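Local coordinates for sensor protein (Vibrio cholerae, PDB 3BY9) that probably senses C4-dicarboxylates such as succinate through its sensor domain and relays the signal to the kinase part of a two-component system, at residues R94-G98 and R99-W103; Q157-N161 and K162-F166; A168-D171 and H172-F176; Q195-D198 and I199-Q203. All blocks are in the same frame, centred on the assembly; numbering follows the deposited sequence.

All four contacts are local, and they follow one another along the chain without nesting or crossing. Interaction 1 closes a turn between strand 84-87 and helix 105-110, beside the five-stranded sheet and the succinate pocket. The chain then passes to the half of the domain built on the four-stranded sheet. Interaction 2 folds the loop after helix 153-157 back onto the start of strand 165-169. Interaction 3 closes the hairpin at the end of that strand. Interaction 4 lies on helix 193-202, whose Ile199 packs on His172 and Val174 of interaction 3. Just past its end Gln203 packs on Trp103 of interaction 1, a contact between the two halves.

Interaction 1: residues R94-G98 and R99-W103; sequences RSFIG and RNFAW
Phe96 and Phe101 meet edge to face across a tight type II beta turn formed by Phe96 to Arg99. The edge of Phe101 points toward the face of Phe96. The contact is offset: the ring centroids are 6.0 Å apart and the planes stand at 72°. The closest apolar approach is Phe96 CB to Phe101 CE2, at 4.2 Å, and CB comes in at the rim of the Phe101 ring. The turn is closed by Arg99 N, which donates to Phe96 O at 3.0 Å. Gly98 takes the third place with a positive phi, where a side chain would press on the carbonyl O of Ile97.

Arg99 CG sits beside its own backbone N (chi1 -54°). This brings CG to 3.3 Å from Phe96 O, the same oxygen that the amide grips. The chain then bends at chi2.

The turn lies in the connection before helix 105-110, in the PAS-like half of the sensor domain that binds succinate. Phe101 packs on Ser123 and Arg99 on Thr124, two residues that bind succinate. Phe96 is about 3 Å, between nearest atoms, from a bound succinic acid molecule. Tyr76 adds a further edge-to-face partner to Phe96.

Small side-chain turns flank the bend. Ser95 OG accepts from Ile97 N at 3.1 Å, an ST turn. Asn100 OD1 makes an Asx turn, taking Ala102 N at 2.9 Å from above its carbonyl plane.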
# COMPACT_ATOMS: atom_id res chain seq x y z
N ARG A 94 2.19 17.51 -8.58
CA ARG A 94 1.59 16.84 -7.40
C ARG A 94 2.17 17.28 -6.06
O ARG A 94 1.91 16.63 -5.07
CB ARG A 94 1.72 15.31 -7.50
CG ARG A 94 3.13 14.75 -7.30
CD ARG A 94 3.11 13.22 -7.40
NE ARG A 94 4.41 12.56 -7.26
CZ ARG A 94 5.27 12.33 -8.24
NH1 ARG A 94 5.01 12.71 -9.51
NH2 ARG A 94 6.39 11.64 -7.99
N SER A 95 2.91 18.38 -6.03
CA SER A 95 3.49 18.82 -4.76
C SER A 95 2.62 18.63 -3.54
O SER A 95 1.46 19.06 -3.51
CB SER A 95 3.88 20.29 -4.80
OG SER A 95 4.54 20.67 -3.57
N PHE A 96 3.22 18.02 -2.52
CA PHE A 96 2.51 17.79 -1.28
C PHE A 96 2.76 18.94 -0.32
O PHE A 96 2.18 18.94 0.79
CB PHE A 96 3.05 16.52 -0.59
CG PHE A 96 2.79 15.23 -1.31
CD1 PHE A 96 2.06 15.16 -2.51
CD2 PHE A 96 3.33 14.03 -0.79
CE1 PHE A 96 1.89 13.96 -3.18
CE2 PHE A 96 3.17 12.81 -1.45
CZ PHE A 96 2.46 12.76 -2.65
N ILE A 97 3.58 19.92 -0.70
CA ILE A 97 3.91 21.02 0.24
C ILE A 97 2.65 21.77 0.71
O ILE A 97 1.80 22.15 -0.11
CB ILE A 97 4.86 22.04 -0.41
CG1 ILE A 97 6.18 21.36 -0.83
CG2 ILE A 97 5.16 23.20 0.57
CD1 ILE A 97 7.10 21.05 0.25
N GLY A 98 2.51 21.92 2.03
CA GLY A 98 1.36 22.66 2.55
C GLY A 98 0.15 21.79 2.83
O GLY A 98 -0.82 22.25 3.47
N ARG A 99 0.17 20.53 2.40
CA ARG A 99 -1.01 19.67 2.62
C ARG A 99 -0.84 19.01 3.97
O ARG A 99 0.29 18.63 4.32
CB ARG A 99 -1.10 18.55 1.56
CG ARG A 99 -1.05 19.02 0.14
CD ARG A 99 -2.19 19.95 -0.19
NE ARG A 99 -2.43 20.00 -1.63
CZ ARG A 99 -3.27 19.20 -2.28
NH1 ARG A 99 -3.96 18.27 -1.62
NH2 ARG A 99 -3.44 19.33 -3.59
N ASN A 100 -1.95 18.82 4.69
CA ASN A 100 -1.89 18.22 6.02
C ASN A 100 -2.35 16.78 5.95
O ASN A 100 -3.39 16.49 5.33
CB ASN A 100 -2.75 19.08 6.96
CG ASN A 100 -2.69 18.57 8.39
OD1 ASN A 100 -3.27 17.53 8.69
ND2 ASN A 100 -2.00 19.29 9.25
N PHE A 101 -1.57 15.85 6.56
CA PHE A 101 -1.92 14.42 6.52
C PHE A 101 -2.10 13.83 7.93
O PHE A 101 -1.87 12.65 8.15
CB PHE A 101 -0.83 13.65 5.78
CG PHE A 101 -0.70 14.08 4.33
CD1 PHE A 101 -1.77 13.92 3.47
CD2 PHE A 101 0.45 14.70 3.86
CE1 PHE A 101 -1.71 14.39 2.12
CE2 PHE A 101 0.53 15.17 2.51
CZ PHE A 101 -0.57 15.01 1.65
N ALA A 102 -2.51 14.69 8.88
CA ALA A 102 -2.68 14.18 10.27
C ALA A 102 -3.74 13.12 10.30
O ALA A 102 -3.77 12.31 11.22
CB ALA A 102 -3.07 15.33 11.22
N TRP A 103 -4.64 13.14 9.31
CA TRP A 103 -5.73 12.17 9.20
C TRP A 103 -5.27 10.80 8.69
O TRP A 103 -6.03 9.78 8.77
CB TRP A 103 -6.83 12.75 8.28
CG TRP A 103 -6.35 13.13 6.91
CD1 TRP A 103 -5.77 14.34 6.52
CD2 TRP A 103 -6.34 12.29 5.73
NE1 TRP A 103 -5.40 14.26 5.17
CE2 TRP A 103 -5.74 13.03 4.68
CE3 TRP A 103 -6.79 10.98 5.47
CZ2 TRP A 103 -5.58 12.50 3.38
CZ3 TRP A 103 -6.63 10.46 4.16
CH2 TRP A 103 -6.03 11.22 3.15

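Interaction 2: residues Q157-N161 and K162-F166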
# COMPACT_ATOMS: atom_id res chain seq x y z
N GLN A 157 4.22 -5.87 -11.47
CA GLN A 157 4.91 -6.35 -12.67
C GLN A 157 5.64 -7.68 -12.46
O GLN A 157 6.02 -8.35 -13.43
CB GLN A 157 5.88 -5.27 -13.17
CG GLN A 157 5.29 -4.30 -14.22
CD GLN A 157 3.95 -3.64 -13.85
OE1 GLN A 157 2.95 -4.32 -13.62
NE2 GLN A 157 3.94 -2.31 -13.81
N GLY A 158 5.83 -8.05 -11.20
CA GLY A 158 6.47 -9.31 -10.85
C GLY A 158 5.56 -10.51 -11.05
O GLY A 158 5.99 -11.67 -10.94
N TRP A 159 4.28 -10.28 -11.31
CA TRP A 159 3.36 -11.41 -11.51
C TRP A 159 3.45 -11.72 -13.00
O TRP A 159 2.95 -10.96 -13.81
CB TRP A 159 1.91 -11.02 -11.21
CG TRP A 159 1.04 -12.25 -11.30
CD1 TRP A 159 0.26 -12.64 -12.34
CD2 TRP A 159 0.93 -13.27 -10.31
NE1 TRP A 159 -0.35 -13.85 -12.06
CE2 TRP A 159 0.05 -14.26 -10.82
CE3 TRP A 159 1.49 -13.44 -9.04
CZ2 TRP A 159 -0.28 -15.40 -10.11
CZ3 TRP A 159 1.15 -14.58 -8.33
CH2 TRP A 159 0.27 -15.55 -8.87
N GLN A 160 4.04 -12.84 -13.35
CA GLN A 160 4.17 -13.08 -14.78
C GLN A 160 3.38 -14.25 -15.32
O GLN A 160 3.37 -14.51 -16.52
CB GLN A 160 5.64 -13.17 -15.13
CG GLN A 160 6.28 -11.77 -15.15
CD GLN A 160 5.74 -10.91 -16.30
OE1 GLN A 160 5.94 -11.24 -17.48
NE2 GLN A 160 5.04 -9.82 -15.96
N ASN A 161 2.67 -14.93 -14.45
CA ASN A 161 1.87 -16.04 -14.91
C ASN A 161 0.73 -15.62 -15.84
O ASN A 161 -0.03 -14.70 -15.51
CB ASN A 161 1.26 -16.77 -13.71
CG ASN A 161 0.38 -17.88 -14.12
OD1 ASN A 161 -0.80 -17.70 -14.30
ND2 ASN A 161 0.96 -19.07 -14.28
N LYS A 162 0.58 -16.32 -16.97
CA LYS A 162 -0.49 -15.99 -17.88
C LYS A 162 -1.65 -16.99 -17.75
O LYS A 162 -2.67 -16.86 -18.46
CB LYS A 162 0.05 -15.94 -19.32
CG LYS A 162 0.92 -14.69 -19.54
CD LYS A 162 0.03 -13.45 -19.58
CE LYS A 162 0.85 -12.16 -19.68
NZ LYS A 162 1.86 -12.06 -18.58
N SER A 163 -1.52 -17.96 -16.82
CA SER A 163 -2.55 -18.96 -16.63
C SER A 163 -3.27 -18.83 -15.28
O SER A 163 -4.19 -19.59 -15.00
CB SER A 163 -1.93 -20.39 -16.75
OG SER A 163 -0.90 -20.57 -15.79
N SER A 164 -2.89 -17.82 -14.48
CA SER A 164 -3.50 -17.61 -13.16
C SER A 164 -3.39 -16.11 -12.86
O SER A 164 -2.62 -15.39 -13.52
CB SER A 164 -2.75 -18.41 -12.10
OG SER A 164 -1.38 -18.04 -12.01
N TYR A 165 -4.15 -15.66 -11.87
CA TYR A 165 -4.20 -14.25 -11.53
C TYR A 165 -3.90 -14.08 -10.09
O TYR A 165 -4.01 -15.03 -9.31
CB TYR A 165 -5.63 -13.70 -11.77
CG TYR A 165 -6.15 -13.91 -13.17
CD1 TYR A 165 -5.97 -12.92 -14.16
CD2 TYR A 165 -6.68 -15.15 -13.54
CE1 TYR A 165 -6.31 -13.16 -15.51
CE2 TYR A 165 -6.98 -15.41 -14.90
CZ TYR A 165 -6.79 -14.40 -15.86
OH TYR A 165 -7.03 -14.70 -17.18
N PHE A 166 -3.50 -12.86 -9.71
CA PHE A 166 -3.36 -12.66 -8.26
C PHE A 166 -4.12 -11.42 -7.84
O PHE A 166 -4.39 -10.51 -8.64
CB PHE A 166 -1.89 -12.50 -7.83
CG PHE A 166 -1.42 -11.06 -7.82
CD1 PHE A 166 -1.55 -10.28 -6.69
CD2 PHE A 166 -0.90 -10.48 -8.98
CE1 PHE A 166 -1.18 -8.93 -6.70
CE2 PHE A 166 -0.53 -9.13 -9.00
CZ PHE A 166 -0.68 -8.35 -7.84
O HOH W 1 0.65 -12.00 -16.06
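The indole of Trp159 carries Phe166 on one face and the carbonyl of Ser164 at its edge. Phe166 CB stands 3.6 Å from the centroid of the six-membered ring, almost on the ring normal, in a CH-pi contact. The phenyl ring continues over the pyrrole side, with its plane at 43° to the indole. There Phe166 CD2 comes within 3.5 Å of Trp159 CG. At the edge, Trp159 NE1 donates to Ser164 O at 3.1 Å. The bond is nearly straight (165°) and lies in the indole plane, but it meets the carbonyl from above. Phe19 of helix 5-27 touches both rings and meets Trp159 edge to face.

Past the indole, the loop turns through Asn161. Its ND2 donates to Ser163 OG at 2.8 Å, although the amide sits too close to Ser164 and its place is doubtful. A water accepts from Lys162 NZ at 2.8 Å and donates to Asn161 O at 2.8 Å, so it bridges the lysine to the backbone.

The loop thus returns to the first strand of the four-stranded sheet with its one indole N-H satisfied by the backbone. That bond and the CH-pi contact both restrain the buried indole.

Interaction 3: residues A168-D171 and H172-F176; sequences ATDD and HQVVF
Thr169 and Val175 face each other as an antiparallel non-hydrogen-bonded pair, their CA atoms 4.6 Å apart. Backbone bonds follow on either side. Phe176 N donates to Ala168 O at 2.9 Å, nearly along the C=O axis, and Asp170 N donates to Val174 O at 3.0 Å. A type I turn from Asp170 to Gln173 reverses the chain. It is closed by Gln173 N to Asp170 O at 3.0 Å, and Gln173 itself has a positive phi.

The Asp170 carboxylate folds back over this turn. Its CG lies between the backbone N and the carbonyl carbon (chi1 70°). This places Asp170 OD1 to accept from His172 N at 2.8 Å and from Val174 N at 2.9 Å. The two amides come from opposite faces of the carboxylate plane. Asp170 OD2 lies 3.5 Å from Val174 CB and bonds to Tyr205 OH, so both oxygens of this buried group are engaged. Thr169 CG2 touches Val175 CG2 at 4.1 Å, while its OG1 accepts from Arg253 NE.

This is a 3:5 beta hairpin, a type I turn followed by a G1 bulge at Gln173, with an Asx turn inside it. It ends strand 165-169, at the margin of the four-stranded sheet.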
# COMPACT_ATOMS: atom_id res chain seq x y z
N ALA A 168 -4.28 -8.79 -4.12
CA ALA A 168 -3.81 -8.56 -2.74
C ALA A 168 -4.99 -7.88 -2.12
O ALA A 168 -5.42 -6.81 -2.58
CB ALA A 168 -2.59 -7.64 -2.73
N THR A 169 -5.57 -8.50 -1.07
CA THR A 169 -6.78 -7.94 -0.45
C THR A 169 -6.54 -7.41 0.97
O THR A 169 -5.71 -7.93 1.70
CB THR A 169 -7.87 -9.02 -0.33
OG1 THR A 169 -7.29 -10.20 0.28
CG2 THR A 169 -8.41 -9.42 -1.72
N ASP A 170 -7.30 -6.37 1.33
CA ASP A 170 -7.18 -5.82 2.68
C ASP A 170 -8.18 -6.55 3.58
O ASP A 170 -8.80 -7.55 3.18
CB ASP A 170 -7.42 -4.30 2.69
CG ASP A 170 -8.87 -3.91 2.41
OD1 ASP A 170 -9.80 -4.75 2.42
OD2 ASP A 170 -9.09 -2.69 2.19
N ASP A 171 -8.34 -6.06 4.81
CA ASP A 171 -9.25 -6.72 5.74
C ASP A 171 -10.74 -6.81 5.38
O ASP A 171 -11.44 -7.68 5.93
CB ASP A 171 -9.09 -6.13 7.14
CG ASP A 171 -7.74 -6.42 7.73
OD1 ASP A 171 -7.13 -7.45 7.35
OD2 ASP A 171 -7.29 -5.63 8.59
N HIS A 172 -11.24 -5.93 4.51
CA HIS A 172 -12.64 -5.96 4.03
C HIS A 172 -12.72 -6.67 2.69
O HIS A 172 -13.75 -6.61 1.99
CB HIS A 172 -13.19 -4.54 3.82
CG HIS A 172 -13.43 -3.79 5.08
ND1 HIS A 172 -14.47 -4.10 5.94
CD2 HIS A 172 -12.78 -2.75 5.64
CE1 HIS A 172 -14.44 -3.27 6.97
NE2 HIS A 172 -13.42 -2.44 6.81
N GLN A 173 -11.61 -7.32 2.31
CA GLN A 173 -11.47 -8.00 1.06
C GLN A 173 -11.50 -7.04 -0.12
O GLN A 173 -11.91 -7.40 -1.24
CB GLN A 173 -12.51 -9.14 0.87
CG GLN A 173 -12.71 -10.03 2.09
CD GLN A 173 -11.42 -10.71 2.60
OE1 GLN A 173 -11.40 -11.30 3.70
NE2 GLN A 173 -10.36 -10.63 1.83
N VAL A 174 -11.12 -5.79 0.11
CA VAL A 174 -11.02 -4.89 -1.04
C VAL A 174 -9.69 -5.22 -1.77
O VAL A 174 -8.62 -5.39 -1.15
CB VAL A 174 -11.00 -3.40 -0.61
CG1 VAL A 174 -10.81 -2.49 -1.86
CG2 VAL A 174 -12.35 -3.04 0.06
N VAL A 175 -9.77 -5.31 -3.10
CA VAL A 175 -8.60 -5.60 -3.95
C VAL A 175 -7.78 -4.33 -4.11
O VAL A 175 -8.23 -3.36 -4.71
CB VAL A 175 -9.08 -6.14 -5.32
CG1 VAL A 175 -7.89 -6.35 -6.23
CG2 VAL A 175 -9.78 -7.51 -5.10
N PHE A 176 -6.56 -4.32 -3.53
CA PHE A 176 -5.67 -3.16 -3.58
C PHE A 176 -4.61 -3.31 -4.68
O PHE A 176 -4.15 -2.30 -5.20
CB PHE A 176 -4.99 -2.96 -2.23
CG PHE A 176 -4.09 -1.80 -2.20
CD1 PHE A 176 -4.61 -0.52 -2.38
CD2 PHE A 176 -2.73 -1.97 -2.08
CE1 PHE A 176 -3.76 0.60 -2.44
CE2 PHE A 176 -1.87 -0.86 -2.14
CZ PHE A 176 -2.39 0.42 -2.33

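Interaction 4: residues Q195-D198 and I199-Q203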
# COMPACT_ATOMS: atom_id res chain seq x y z
N GLN A 195 -20.30 -1.48 6.36
CA GLN A 195 -18.89 -1.80 6.06
C GLN A 195 -18.38 -0.80 5.06
O GLN A 195 -17.23 -0.30 5.18
CB GLN A 195 -18.74 -3.23 5.52
CG GLN A 195 -18.91 -4.28 6.62
CD GLN A 195 -18.99 -5.69 6.08
OE1 GLN A 195 -19.76 -5.97 5.16
NE2 GLN A 195 -18.18 -6.59 6.64
N LEU A 196 -19.21 -0.49 4.07
CA LEU A 196 -18.80 0.49 3.07
C LEU A 196 -18.63 1.86 3.70
O LEU A 196 -17.76 2.63 3.31
CB LEU A 196 -19.82 0.55 1.95
CG LEU A 196 -19.78 -0.73 1.11
CD1 LEU A 196 -21.01 -0.77 0.18
CD2 LEU A 196 -18.51 -0.74 0.27
N ASN A 197 -19.45 2.18 4.71
CA ASN A 197 -19.30 3.50 5.33
C ASN A 197 -17.98 3.58 6.11
O ASN A 197 -17.32 4.64 6.12
CB ASN A 197 -20.49 3.79 6.28
CG ASN A 197 -20.31 5.08 7.02
OD1 ASN A 197 -20.31 6.16 6.42
ND2 ASN A 197 -20.11 4.98 8.33
N ASP A 198 -17.60 2.49 6.76
CA ASP A 198 -16.33 2.46 7.50
C ASP A 198 -15.16 2.66 6.55
O ASP A 198 -14.19 3.36 6.87
CB ASP A 198 -16.10 1.11 8.21
CG ASP A 198 -17.05 0.87 9.38
OD1 ASP A 198 -17.64 1.85 9.90
OD2 ASP A 198 -17.19 -0.30 9.79
N ILE A 199 -15.22 2.01 5.38
CA ILE A 199 -14.12 2.16 4.41
C ILE A 199 -14.06 3.59 3.95
O ILE A 199 -12.99 4.20 3.88
CB ILE A 199 -14.31 1.21 3.18
CG1 ILE A 199 -14.21 -0.26 3.63
CG2 ILE A 199 -13.27 1.55 2.09
CD1 ILE A 199 -14.77 -1.26 2.60
N ARG A 200 -15.23 4.17 3.67
CA ARG A 200 -15.27 5.54 3.21
C ARG A 200 -14.71 6.49 4.26
O ARG A 200 -13.92 7.38 3.93
CB ARG A 200 -16.72 5.95 2.85
CG ARG A 200 -16.85 7.40 2.40
CD ARG A 200 -16.07 7.67 1.11
NE ARG A 200 -16.42 6.74 0.05
CZ ARG A 200 -17.44 6.88 -0.79
NH1 ARG A 200 -18.24 7.94 -0.70
NH2 ARG A 200 -17.66 5.95 -1.71
N GLN A 201 -15.10 6.31 5.52
CA GLN A 201 -14.61 7.18 6.58
C GLN A 201 -13.10 7.10 6.76
O GLN A 201 -12.47 8.12 7.06
CB GLN A 201 -15.32 6.89 7.92
CG GLN A 201 -16.83 7.16 7.84
CD GLN A 201 -17.19 8.43 7.05
OE1 GLN A 201 -18.24 8.49 6.42
NE2 GLN A 201 -16.32 9.45 7.10
N SER A 202 -12.54 5.92 6.57
CA SER A 202 -11.07 5.76 6.72
C SER A 202 -10.30 6.54 5.70
O SER A 202 -9.13 6.92 5.96
CB SER A 202 -10.64 4.30 6.60
OG SER A 202 -10.67 3.84 5.23
N GLN A 203 -10.92 6.80 4.55
CA GLN A 203 -10.30 7.50 3.43
C GLN A 203 -9.08 6.78 2.85
O GLN A 203 -8.35 7.39 2.04
CB GLN A 203 -9.94 8.96 3.80
CG GLN A 203 -11.19 9.89 3.87
CD GLN A 203 -11.80 10.24 2.51
OE1 GLN A 203 -11.18 10.89 1.66
NE2 GLN A 203 -13.03 9.80 2.30
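Arg200 O is gripped twice by Gln203, while Arg200 N reaches back to Leu196 O at 3.0 Å. Gln203 N and Gln203 NE2 each donate to this carbonyl at 3.1 Å, from opposite faces of its plane. Both bonds sit at the C-terminal end of helix 193-202. Gln203 leaves the helix there with a positive phi, and its side chain folds back on the last turn.

Inside the helix the i to i+4 ladder is regular. Its shortest rung is Gln201 N to Asn197 O, at 2.8 Å. With CG anti to the carbonyl carbon (chi1 -63°), Gln201 CG rests on the same oxygen at 3.1 Å. The Asn197 and Gln201 amides then pass each other with their planes 53° apart.

Ser202 OG donates to Ile199 O at 2.7 Å. The same hydroxyl takes Gln204 N, just past the helix, and Arg200 NH2 bonds to Ser208 O in the segment that follows.

Ile199 is the buried residue of this surface helix. Its CG1 passes 3.4 Å from Gln195 O, and its side chain packs on His172, Val174 and Leu191. Trp103 packs against Gln203, whose NE2 also bonds Asp207 OD1 and whose O has a weak bond from succinate-binding Arg104.

Ile199 and Leu196 supply the apolar contacts; the end of the helix is held by polar bonds. Ile199 O keeps only a weak i+4 bond from Gln203 N and is also met by Ser202 OG. Arg200 O takes Gln203 N and Gln203 NE2. Side-chain donors thus supplement the amides where the helix ends.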